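Local atomic coordinates of arginine kinase (Anthopleura japonica, PDB entry 4RF6), a protein that catalyses the reversible transfer of a phosphoryl group from ATP to L-arginine, giving phosphoarginine and ADP, with two phosphagen kinase units joined in one chain. Residues Lys49-Cys60 with Val74-Phe85; Lys645-Phe655 with Lys709-Thr717. All blocks are in the same frame, centred on the assembly; numbering follows the deposited sequence.

Contact 1 (Lys49-Cys60 with Val74-Phe85)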
loop_
_atom_site.group_PDB
_atom_site.type_symbol
_atom_site.label_atom_id
_atom_site.label_comp_id
_atom_site.label_asym_id
_atom_site.label_seq_id
_atom_site.Cartn_x
_atom_site.Cartn_y
_atom_site.Cartn_z
ATOM N N LYS A 49 33.386 -37.904 9.417
ATOM C CA LYS A 49 32.329 -37.856 10.425
ATOM C C LYS A 49 30.946 -37.732 9.790
ATOM O O LYS A 49 30.771 -37.023 8.792
ATOM C CB LYS A 49 32.555 -36.688 11.388
ATOM C CG LYS A 49 33.939 -36.680 12.019
ATOM C CD LYS A 49 33.985 -35.793 13.255
ATOM C CE LYS A 49 35.379 -35.807 13.879
ATOM N NZ LYS A 49 35.433 -34.979 15.116
ATOM N N LYS A 50 29.965 -38.419 10.375
ATOM C CA LYS A 50 28.579 -38.348 9.906
ATOM C C LYS A 50 27.607 -38.217 11.080
ATOM O O LYS A 50 27.777 -38.872 12.114
ATOM C CB LYS A 50 28.229 -39.590 9.078
ATOM C CG LYS A 50 29.082 -39.746 7.829
ATOM C CD LYS A 50 28.701 -40.968 7.024
ATOM C CE LYS A 50 29.648 -41.142 5.851
ATOM N NZ LYS A 50 29.814 -42.574 5.498
ATOM N N THR A 51 26.591 -37.373 10.917
ATOM C CA THR A 51 25.562 -37.204 11.939
ATOM C C THR A 51 24.626 -38.409 11.931
ATOM O O THR A 51 24.734 -39.272 11.053
ATOM C CB THR A 51 24.745 -35.910 11.715
ATOM O OG1 THR A 51 23.826 -36.095 10.629
ATOM C CG2 THR A 51 25.666 -34.730 11.409
ATOM N N LYS A 52 23.713 -38.468 12.900
ATOM C CA LYS A 52 22.737 -39.555 12.967
ATOM C C LYS A 52 21.900 -39.629 11.702
ATOM O O LYS A 52 21.444 -40.706 11.321
ATOM C CB LYS A 52 21.801 -39.398 14.171
ATOM C CG LYS A 52 22.192 -40.223 15.390
ATOM C CD LYS A 52 21.319 -39.905 16.606
ATOM C CE LYS A 52 20.019 -40.710 16.630
ATOM N NZ LYS A 52 19.280 -40.485 17.915
ATOM N N LEU A 53 21.690 -38.484 11.055
ATOM C CA LEU A 53 20.901 -38.456 9.824
ATOM C C LEU A 53 21.764 -38.776 8.608
ATOM O O LEU A 53 21.277 -38.788 7.474
ATOM C CB LEU A 53 20.211 -37.104 9.638
ATOM C CG LEU A 53 19.300 -36.630 10.766
ATOM C CD1 LEU A 53 18.368 -35.553 10.246
ATOM C CD2 LEU A 53 18.504 -37.770 11.374
ATOM N N GLY A 54 23.046 -39.036 8.848
ATOM C CA GLY A 54 23.959 -39.377 7.773
ATOM C C GLY A 54 24.530 -38.150 7.088
ATOM O O GLY A 54 25.103 -38.250 6.000
ATOM N N ILE A 55 24.385 -36.991 7.724
ATOM C CA ILE A 55 24.875 -35.746 7.139
ATOM C C ILE A 55 26.400 -35.665 7.235
ATOM O O ILE A 55 26.969 -35.808 8.325
ATOM C CB ILE A 55 24.238 -34.509 7.802
ATOM C CG1 ILE A 55 22.711 -34.615 7.769
ATOM C CG2 ILE A 55 24.684 -33.236 7.091
ATOM C CD1 ILE A 55 22.144 -34.783 6.366
ATOM N N THR A 56 27.055 -35.444 6.096
ATOM C CA THR A 56 28.513 -35.349 6.053
ATOM C C THR A 56 28.941 -33.894 5.921
ATOM O O THR A 56 28.112 -33.011 5.688
ATOM C CB THR A 56 29.110 -36.143 4.864
ATOM O OG1 THR A 56 28.806 -35.469 3.635
ATOM C CG2 THR A 56 28.550 -37.550 4.814
ATOM N N LEU A 57 30.241 -33.656 6.077
ATOM C CA LEU A 57 30.808 -32.327 5.913
ATOM C C LEU A 57 30.578 -31.858 4.483
ATOM O O LEU A 57 30.198 -30.708 4.249
ATOM C CB LEU A 57 32.305 -32.356 6.219
ATOM C CG LEU A 57 33.116 -31.073 6.035
ATOM C CD1 LEU A 57 32.719 -30.010 7.051
ATOM C CD2 LEU A 57 34.599 -31.376 6.136
ATOM N N TRP A 58 30.806 -32.759 3.529
ATOM C CA TRP A 58 30.593 -32.444 2.122
ATOM C C TRP A 58 29.156 -32.024 1.829
ATOM O O TRP A 58 28.930 -31.108 1.034
ATOM C CB TRP A 58 31.001 -33.617 1.228
ATOM C CG TRP A 58 32.213 -33.305 0.419
ATOM C CD1 TRP A 58 33.468 -33.833 0.569
ATOM C CD2 TRP A 58 32.302 -32.363 -0.654
ATOM N NE1 TRP A 58 34.323 -33.285 -0.358
ATOM C CE2 TRP A 58 33.632 -32.376 -1.117
ATOM C CE3 TRP A 58 31.381 -31.511 -1.270
ATOM C CZ2 TRP A 58 34.064 -31.567 -2.174
ATOM C CZ3 TRP A 58 31.809 -30.712 -2.313
ATOM C CH2 TRP A 58 33.134 -30.746 -2.759
ATOM N N ASP A 59 28.190 -32.691 2.461
ATOM C CA ASP A 59 26.785 -32.312 2.318
ATOM C C ASP A 59 26.587 -30.860 2.736
ATOM O O ASP A 59 25.820 -30.115 2.119
ATOM C CB ASP A 59 25.891 -33.206 3.182
ATOM C CG ASP A 59 25.801 -34.627 2.664
ATOM O OD1 ASP A 59 25.733 -34.810 1.431
ATOM O OD2 ASP A 59 25.794 -35.559 3.495
ATOM N N CYS A 60 27.291 -30.466 3.790
ATOM C CA CYS A 60 27.154 -29.123 4.337
ATOM C C CYS A 60 27.816 -28.053 3.475
ATOM O O CYS A 60 27.289 -26.949 3.334
ATOM C CB CYS A 60 27.714 -29.074 5.755
ATOM S SG CYS A 60 26.669 -29.925 6.953
ATOM N N VAL A 74 27.709 -22.579 3.311
ATOM C CA VAL A 74 27.387 -23.832 3.999
ATOM C C VAL A 74 25.931 -23.844 4.468
ATOM O O VAL A 74 25.349 -22.792 4.755
ATOM C CB VAL A 74 28.306 -24.109 5.206
ATOM C CG1 VAL A 74 29.770 -24.061 4.803
ATOM C CG2 VAL A 74 28.031 -23.124 6.332
ATOM N N TYR A 75 25.349 -25.038 4.526
ATOM C CA TYR A 75 24.038 -25.236 5.131
ATOM C C TYR A 75 24.147 -26.408 6.099
ATOM O O TYR A 75 24.921 -27.339 5.865
ATOM C CB TYR A 75 22.980 -25.533 4.068
ATOM C CG TYR A 75 22.681 -24.378 3.128
ATOM C CD1 TYR A 75 23.489 -24.131 2.027
ATOM C CD2 TYR A 75 21.580 -23.552 3.334
ATOM C CE1 TYR A 75 23.219 -23.088 1.160
ATOM C CE2 TYR A 75 21.303 -22.501 2.474
ATOM C CZ TYR A 75 22.129 -22.276 1.388
ATOM O OH TYR A 75 21.862 -21.236 0.525
ATOM N N ALA A 76 23.384 -26.362 7.189
ATOM C CA ALA A 76 23.367 -27.466 8.152
ATOM C C ALA A 76 22.217 -28.418 7.848
ATOM O O ALA A 76 21.064 -27.992 7.745
ATOM C CB ALA A 76 23.246 -26.932 9.558
ATOM N N GLY A 77 22.521 -29.704 7.711
ATOM C CA GLY A 77 21.494 -30.675 7.379
ATOM C C GLY A 77 20.645 -30.997 8.594
ATOM O O GLY A 77 19.511 -31.461 8.470
ATOM N N ASP A 78 21.208 -30.751 9.773
ATOM C CA ASP A 78 20.505 -30.986 11.029
ATOM C C ASP A 78 21.179 -30.224 12.157
ATOM O O ASP A 78 22.225 -29.601 11.950
ATOM C CB ASP A 78 20.418 -32.491 11.357
ATOM C CG ASP A 78 21.777 -33.181 11.360
ATOM O OD1 ASP A 78 22.812 -32.489 11.413
ATOM O OD2 ASP A 78 21.811 -34.433 11.320
ATOM N N GLU A 79 20.579 -30.276 13.344
ATOM C CA GLU A 79 21.123 -29.605 14.517
ATOM C C GLU A 79 22.507 -30.144 14.858
ATOM O O GLU A 79 23.413 -29.385 15.205
ATOM C CB GLU A 79 20.191 -29.806 15.713
ATOM C CG GLU A 79 20.812 -29.472 17.065
ATOM C CD GLU A 79 19.779 -29.417 18.179
ATOM O OE1 GLU A 79 20.085 -28.857 19.254
ATOM O OE2 GLU A 79 18.661 -29.932 17.972
ATOM N N GLU A 80 22.660 -31.461 14.752
ATOM C CA GLU A 80 23.917 -32.117 15.098
ATOM C C GLU A 80 25.071 -31.601 14.240
ATOM O O GLU A 80 26.212 -31.525 14.705
ATOM C CB GLU A 80 23.786 -33.635 14.955
ATOM C CG GLU A 80 25.036 -34.406 15.348
ATOM C CD GLU A 80 24.873 -35.907 15.198
ATOM O OE1 GLU A 80 25.878 -36.624 15.363
ATOM O OE2 GLU A 80 23.746 -36.368 14.916
ATOM N N SER A 81 24.769 -31.246 12.993
ATOM C CA SER A 81 25.772 -30.690 12.083
ATOM C C SER A 81 26.497 -29.483 12.686
ATOM O O SER A 81 27.703 -29.311 12.492
ATOM C CB SER A 81 25.128 -30.294 10.750
ATOM O OG SER A 81 24.721 -31.430 10.025
ATOM N N TYR A 82 25.762 -28.651 13.418
ATOM C CA TYR A 82 26.354 -27.455 14.004
ATOM C C TYR A 82 27.421 -27.778 15.048
ATOM O O TYR A 82 28.317 -26.968 15.309
ATOM C CB TYR A 82 25.277 -26.563 14.612
ATOM C CG TYR A 82 24.598 -25.666 13.605
ATOM C CD1 TYR A 82 25.282 -24.600 13.031
ATOM C CD2 TYR A 82 23.277 -25.881 13.231
ATOM C CE1 TYR A 82 24.666 -23.772 12.115
ATOM C CE2 TYR A 82 22.653 -25.057 12.327
ATOM C CZ TYR A 82 23.353 -24.010 11.765
ATOM O OH TYR A 82 22.731 -23.189 10.852
ATOM N N THR A 83 27.320 -28.963 15.640
ATOM C CA THR A 83 28.282 -29.389 16.653
ATOM C C THR A 83 29.329 -30.324 16.068
ATOM O O THR A 83 30.529 -30.139 16.290
ATOM C CB THR A 83 27.583 -30.080 17.826
ATOM O OG1 THR A 83 26.775 -29.119 18.519
ATOM C CG2 THR A 83 28.602 -30.673 18.796
ATOM N N LEU A 84 28.877 -31.332 15.329
ATOM C CA LEU A 84 29.798 -32.323 14.782
ATOM C C LEU A 84 30.775 -31.653 13.818
ATOM O O LEU A 84 31.953 -32.018 13.764
ATOM C CB LEU A 84 29.046 -33.466 14.094
ATOM C CG LEU A 84 29.857 -34.726 13.772
ATOM C CD1 LEU A 84 30.284 -35.455 15.043
ATOM C CD2 LEU A 84 29.088 -35.674 12.854
ATOM N N PHE A 85 30.283 -30.661 13.078
ATOM C CA PHE A 85 31.122 -29.886 12.172
ATOM C C PHE A 85 31.368 -28.488 12.740
ATOM O O PHE A 85 31.544 -27.521 11.995
ATOM C CB PHE A 85 30.486 -29.814 10.782
ATOM C CG PHE A 85 30.106 -31.162 10.227
ATOM C CD1 PHE A 85 31.076 -32.128 9.992
ATOM C CD2 PHE A 85 28.781 -31.466 9.949
ATOM C CE1 PHE A 85 30.732 -33.370 9.485
ATOM C CE2 PHE A 85 28.427 -32.705 9.443
ATOM C CZ PHE A 85 29.401 -33.659 9.210
HETATM O O HOH W 1 33.728 -32.913 15.688
#
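Thr51 and Asp78 meet where a type I turn, Thr51 to Gly54, is fastened to the start of helix 79-84 in the small N-terminal domain of the first phosphagen kinase unit, an example of a helix N-cap doing double duty. The polar bonds come first. Thr51 OG1 donates to the syn lone pair of Asp78 OD2 at 2.7 Å and itself accepts from Ile55 N, so one hydroxyl ties the turn together and to the cap. Asp78, its CG set between backbone N and carbonyl carbon (chi1 54°), turns its other oxygen to the helix: OD1 receives Ser81 N and Ser81 OG from opposite faces of the carboxylate plane. Both oxygens are thus gripped, which fixes the rotation of the group. One turn residue further, Lys52 N gives an almost straight bond (177°) to Glu80 OE2 at 2.9 Å, arriving from above the carboxylate plane; the extended Glu80 chain runs past Thr51 CB to get there. A water adds a bridge, accepting from Lys49 NZ and donating to Leu84 O.

Apolar packing centres on Phe85. Leu57 CA lies over one face of its ring, offset toward the rim, and Leu57 CB touches Phe85 CE1 at 3.8 Å, while Lys49 O and Ile55 O sit at the ring edge. Cys60 SG approaches obliquely, 4.8 Å from the ring centroid, a sulfur-aromatic contact. Leu84 CD2 presses on the backbone at Lys50 C.

Backbone pairing closes the far end, beside Val74 and Tyr75, which belong to the probable substrate-binding loop; the Tyr75 side chain also lies near Cys278 and Glu232. Tyr75 N donates to Cys60 O at 3.0 Å, and Val74 CA makes a CA-H...O contact with the same Cys60 O at 3.2 Å.

Contact 2 (Lys645-Phe655 with Lys709-Thr717)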
loop_
_atom_site.group_PDB
_atom_site.type_symbol
_atom_site.label_atom_id
_atom_site.label_comp_id
_atom_site.label_asym_id
_atom_site.label_seq_id
_atom_site.Cartn_x
_atom_site.Cartn_y
_atom_site.Cartn_z
ATOM N N LYS A 645 -25.928 17.467 -29.986
ATOM C CA LYS A 645 -25.526 18.006 -31.287
ATOM C C LYS A 645 -26.283 19.286 -31.593
ATOM O O LYS A 645 -27.468 19.248 -31.920
ATOM C CB LYS A 645 -25.802 16.993 -32.394
ATOM C CG LYS A 645 -25.159 15.643 -32.186
ATOM C CD LYS A 645 -25.392 14.778 -33.406
ATOM C CE LYS A 645 -24.847 13.388 -33.205
ATOM N NZ LYS A 645 -24.861 12.641 -34.490
ATOM N N ILE A 646 -25.603 20.422 -31.496
ATOM C CA ILE A 646 -26.288 21.708 -31.569
ATOM C C ILE A 646 -25.582 22.734 -32.495
ATOM O O ILE A 646 -25.175 23.810 -32.050
ATOM C CB ILE A 646 -26.507 22.264 -30.122
ATOM C CG1 ILE A 646 -27.188 21.224 -29.231
ATOM C CG2 ILE A 646 -27.392 23.470 -30.110
ATOM C CD1 ILE A 646 -28.656 20.981 -29.573
ATOM N N PRO A 647 -25.433 22.401 -33.797
ATOM C CA PRO A 647 -24.783 23.345 -34.720
ATOM C C PRO A 647 -25.586 24.632 -34.919
ATOM O O PRO A 647 -25.004 25.720 -34.888
ATOM C CB PRO A 647 -24.722 22.563 -36.035
ATOM C CG PRO A 647 -24.780 21.128 -35.630
ATOM C CD PRO A 647 -25.701 21.106 -34.451
ATOM N N LYS A 648 -26.895 24.505 -35.126
ATOM C CA LYS A 648 -27.758 25.672 -35.305
ATOM C C LYS A 648 -27.723 26.630 -34.102
ATOM O O LYS A 648 -27.417 27.813 -34.254
ATOM C CB LYS A 648 -29.200 25.252 -35.628
ATOM C CG LYS A 648 -29.338 24.402 -36.887
ATOM C CD LYS A 648 -30.696 24.584 -37.560
ATOM C CE LYS A 648 -31.851 24.213 -36.642
ATOM N NZ LYS A 648 -33.175 24.454 -37.290
ATOM N N ALA A 649 -28.014 26.131 -32.906
ATOM C CA ALA A 649 -28.081 27.021 -31.745
ATOM C C ALA A 649 -26.721 27.509 -31.234
ATOM O O ALA A 649 -26.650 28.563 -30.617
ATOM C CB ALA A 649 -28.912 26.418 -30.622
ATOM N N SER A 650 -25.646 26.764 -31.486
ATOM C CA SER A 650 -24.311 27.248 -31.113
ATOM C C SER A 650 -23.947 28.517 -31.898
ATOM O O SER A 650 -23.139 29.334 -31.446
ATOM C CB SER A 650 -23.238 26.167 -31.295
ATOM O OG SER A 650 -23.076 25.808 -32.652
ATOM N N ALA A 651 -24.567 28.676 -33.067
ATOM C CA ALA A 651 -24.383 29.865 -33.898
ATOM C C ALA A 651 -25.504 30.887 -33.692
ATOM O O ALA A 651 -25.404 32.028 -34.149
ATOM C CB ALA A 651 -24.290 29.470 -35.360
ATOM N N HIS A 652 -26.573 30.469 -33.017
ATOM C CA HIS A 652 -27.691 31.355 -32.700
ATOM C C HIS A 652 -27.246 32.430 -31.708
ATOM O O HIS A 652 -26.378 32.184 -30.871
ATOM C CB HIS A 652 -28.844 30.545 -32.101
ATOM C CG HIS A 652 -30.187 31.186 -32.252
ATOM N ND1 HIS A 652 -30.697 32.086 -31.338
ATOM C CD2 HIS A 652 -31.140 31.044 -33.205
ATOM C CE1 HIS A 652 -31.897 32.476 -31.728
ATOM N NE2 HIS A 652 -32.190 31.857 -32.859
ATOM N N PRO A 653 -27.830 33.635 -31.802
ATOM C CA PRO A 653 -27.437 34.697 -30.864
ATOM C C PRO A 653 -28.199 34.686 -29.534
ATOM O O PRO A 653 -27.976 35.574 -28.711
ATOM C CB PRO A 653 -27.749 35.977 -31.643
ATOM C CG PRO A 653 -28.884 35.597 -32.527
ATOM C CD PRO A 653 -28.660 34.151 -32.904
ATOM N N ASP A 654 -29.083 33.714 -29.328
ATOM C CA ASP A 654 -29.699 33.530 -28.017
ATOM C C ASP A 654 -28.862 32.539 -27.213
ATOM O O ASP A 654 -29.086 32.343 -26.015
ATOM C CB ASP A 654 -31.144 33.037 -28.142
ATOM C CG ASP A 654 -32.111 34.149 -28.495
ATOM O OD1 ASP A 654 -31.711 35.330 -28.422
ATOM O OD2 ASP A 654 -33.276 33.839 -28.833
ATOM N N PHE A 655 -27.890 31.931 -27.891
ATOM C CA PHE A 655 -27.000 30.935 -27.301
ATOM C C PHE A 655 -26.309 31.456 -26.047
ATOM O O PHE A 655 -26.404 30.848 -24.978
ATOM C CB PHE A 655 -25.951 30.506 -28.322
ATOM C CG PHE A 655 -25.122 29.330 -27.892
ATOM C CD1 PHE A 655 -25.699 28.080 -27.724
ATOM C CD2 PHE A 655 -23.760 29.472 -27.679
ATOM C CE1 PHE A 655 -24.934 26.990 -27.336
ATOM C CE2 PHE A 655 -22.984 28.391 -27.293
ATOM C CZ PHE A 655 -23.574 27.147 -27.120
ATOM N N LYS A 709 -34.239 24.766 -24.246
ATOM C CA LYS A 709 -34.223 25.920 -25.139
ATOM C C LYS A 709 -33.249 25.747 -26.305
ATOM O O LYS A 709 -33.508 26.220 -27.412
ATOM C CB LYS A 709 -33.917 27.197 -24.357
ATOM C CG LYS A 709 -35.006 27.553 -23.357
ATOM C CD LYS A 709 -34.932 29.007 -22.941
ATOM C CE LYS A 709 -36.228 29.436 -22.267
ATOM N NZ LYS A 709 -36.270 30.904 -21.999
ATOM N N LEU A 710 -32.125 25.079 -26.052
ATOM C CA LEU A 710 -31.175 24.769 -27.117
ATOM C C LEU A 710 -31.819 23.814 -28.116
ATOM O O LEU A 710 -31.596 23.920 -29.324
ATOM C CB LEU A 710 -29.892 24.156 -26.544
ATOM C CG LEU A 710 -29.116 25.043 -25.565
ATOM C CD1 LEU A 710 -27.881 24.328 -25.050
ATOM C CD2 LEU A 710 -28.739 26.358 -26.227
ATOM N N LEU A 711 -32.630 22.889 -27.609
ATOM C CA LEU A 711 -33.327 21.937 -28.468
ATOM C C LEU A 711 -34.389 22.614 -29.323
ATOM O O LEU A 711 -34.580 22.260 -30.492
ATOM C CB LEU A 711 -33.964 20.817 -27.648
ATOM C CG LEU A 711 -33.095 19.582 -27.452
ATOM C CD1 LEU A 711 -33.921 18.403 -26.966
ATOM C CD2 LEU A 711 -32.394 19.241 -28.747
ATOM N N GLU A 712 -35.085 23.584 -28.735
ATOM C CA GLU A 712 -36.157 24.284 -29.439
ATOM C C GLU A 712 -35.634 25.040 -30.661
ATOM O O GLU A 712 -36.341 25.191 -31.658
ATOM C CB GLU A 712 -36.917 25.215 -28.486
ATOM C CG GLU A 712 -38.030 24.517 -27.697
ATOM C CD GLU A 712 -38.346 25.193 -26.368
ATOM O OE1 GLU A 712 -37.644 26.159 -26.000
ATOM O OE2 GLU A 712 -39.297 24.747 -25.689
ATOM N N ILE A 713 -34.391 25.504 -30.580
ATOM C CA ILE A 713 -33.742 26.178 -31.702
ATOM C C ILE A 713 -33.210 25.164 -32.722
ATOM O O ILE A 713 -33.355 25.352 -33.934
ATOM C CB ILE A 713 -32.618 27.127 -31.218
ATOM C CG1 ILE A 713 -33.212 28.275 -30.397
ATOM C CG2 ILE A 713 -31.817 27.667 -32.397
ATOM C CD1 ILE A 713 -32.180 29.229 -29.803
ATOM N N GLU A 714 -32.621 24.074 -32.237
ATOM C CA GLU A 714 -32.106 23.043 -33.137
ATOM C C GLU A 714 -33.228 22.311 -33.885
ATOM O O GLU A 714 -32.978 21.644 -34.893
ATOM C CB GLU A 714 -31.244 22.035 -32.370
ATOM C CG GLU A 714 -30.132 21.413 -33.203
ATOM C CD GLU A 714 -29.091 22.430 -33.630
ATOM O OE1 GLU A 714 -28.503 22.255 -34.716
ATOM O OE2 GLU A 714 -28.860 23.404 -32.880
ATOM N N LYS A 715 -34.456 22.450 -33.390
ATOM C CA LYS A 715 -35.601 21.719 -33.930
ATOM C C LYS A 715 -36.589 22.584 -34.722
ATOM O O LYS A 715 -37.497 22.053 -35.365
ATOM C CB LYS A 715 -36.344 20.982 -32.814
ATOM C CG LYS A 715 -35.872 19.557 -32.569
ATOM C CD LYS A 715 -36.405 19.024 -31.246
ATOM C CE LYS A 715 -37.868 19.392 -31.070
ATOM N NZ LYS A 715 -38.461 18.837 -29.825
ATOM N N SER A 716 -36.423 23.903 -34.680
ATOM C CA SER A 716 -37.276 24.787 -35.477
ATOM C C SER A 716 -37.030 24.607 -36.977
ATOM O O SER A 716 -35.902 24.349 -37.405
ATOM C CB SER A 716 -37.110 26.252 -35.060
ATOM O OG SER A 716 -35.748 26.612 -34.936
ATOM N N THR A 717 -38.094 24.744 -37.766
ATOM C CA THR A 717 -38.050 24.459 -39.201
ATOM C C THR A 717 -38.082 25.732 -40.050
ATOM O O THR A 717 -37.431 26.728 -39.729
ATOM C CB THR A 717 -39.226 23.544 -39.612
ATOM O OG1 THR A 717 -39.214 23.336 -41.031
ATOM C CG2 THR A 717 -40.550 24.171 -39.210
#
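Glu714, the last residue of helix 696-714, reaches across to Lys648 and Ala649 and shows how a single carboxylate can bind two successive backbone N-H groups of a short, weakly bonded helix, 647-651. Its CB lies 4.0 Å from Ile646 CD1, and CG touches both that methyl and Lys645 O. A bend at chi2 (65°) then turns CD toward the backbone of Lys648. Beyond it the two oxygens part: OE1 takes Lys648 N at 2.8 Å on its syn lone pair, and OE2 takes Ala649 N at 2.9 Å, also on the syn side but 17° out of the carboxylate plane.

Beside this fork the packing is apolar. Ile713 CG2 touches Ala649 CB, and its CD1 sits over the centre of the His652 ring in a CH-pi contact, 3.6 Å from the centroid; Pro653 CD covers the opposite face. Leu710 CD2 meets Phe655 CD1 obliquely, and Leu710 also touches Ile686 of strand 683-688.

The axes of the short segments 647-651 and 709-714 cross at 110°, 8.2 Å apart at their closest. Two N-H donors at the start of helix 647-651 would be expected to favour the charged form of the Glu714 carboxylate.

In the fold
The two contacts lie on opposite sides of the chain's centre, their centres about 91 Å apart, and share no element. Contact 1 belongs to the N-terminal domain of the first repeat and contact 2 to the C-terminal catalytic domain of the second. Each is partly buried, with lysines at its margin, but contact 1 wraps a buried phenylalanine and adjoins the probable substrate loop, whereas contact 2 is structural packing away from the annotated sites, close to the chain's C-terminus. Acidic side chains are the acceptors in both: across contact 1 an aspartate accepts a threonine hydroxyl and a glutamate a backbone N-H, while in contact 2 one glutamate accepts two backbone N-H groups.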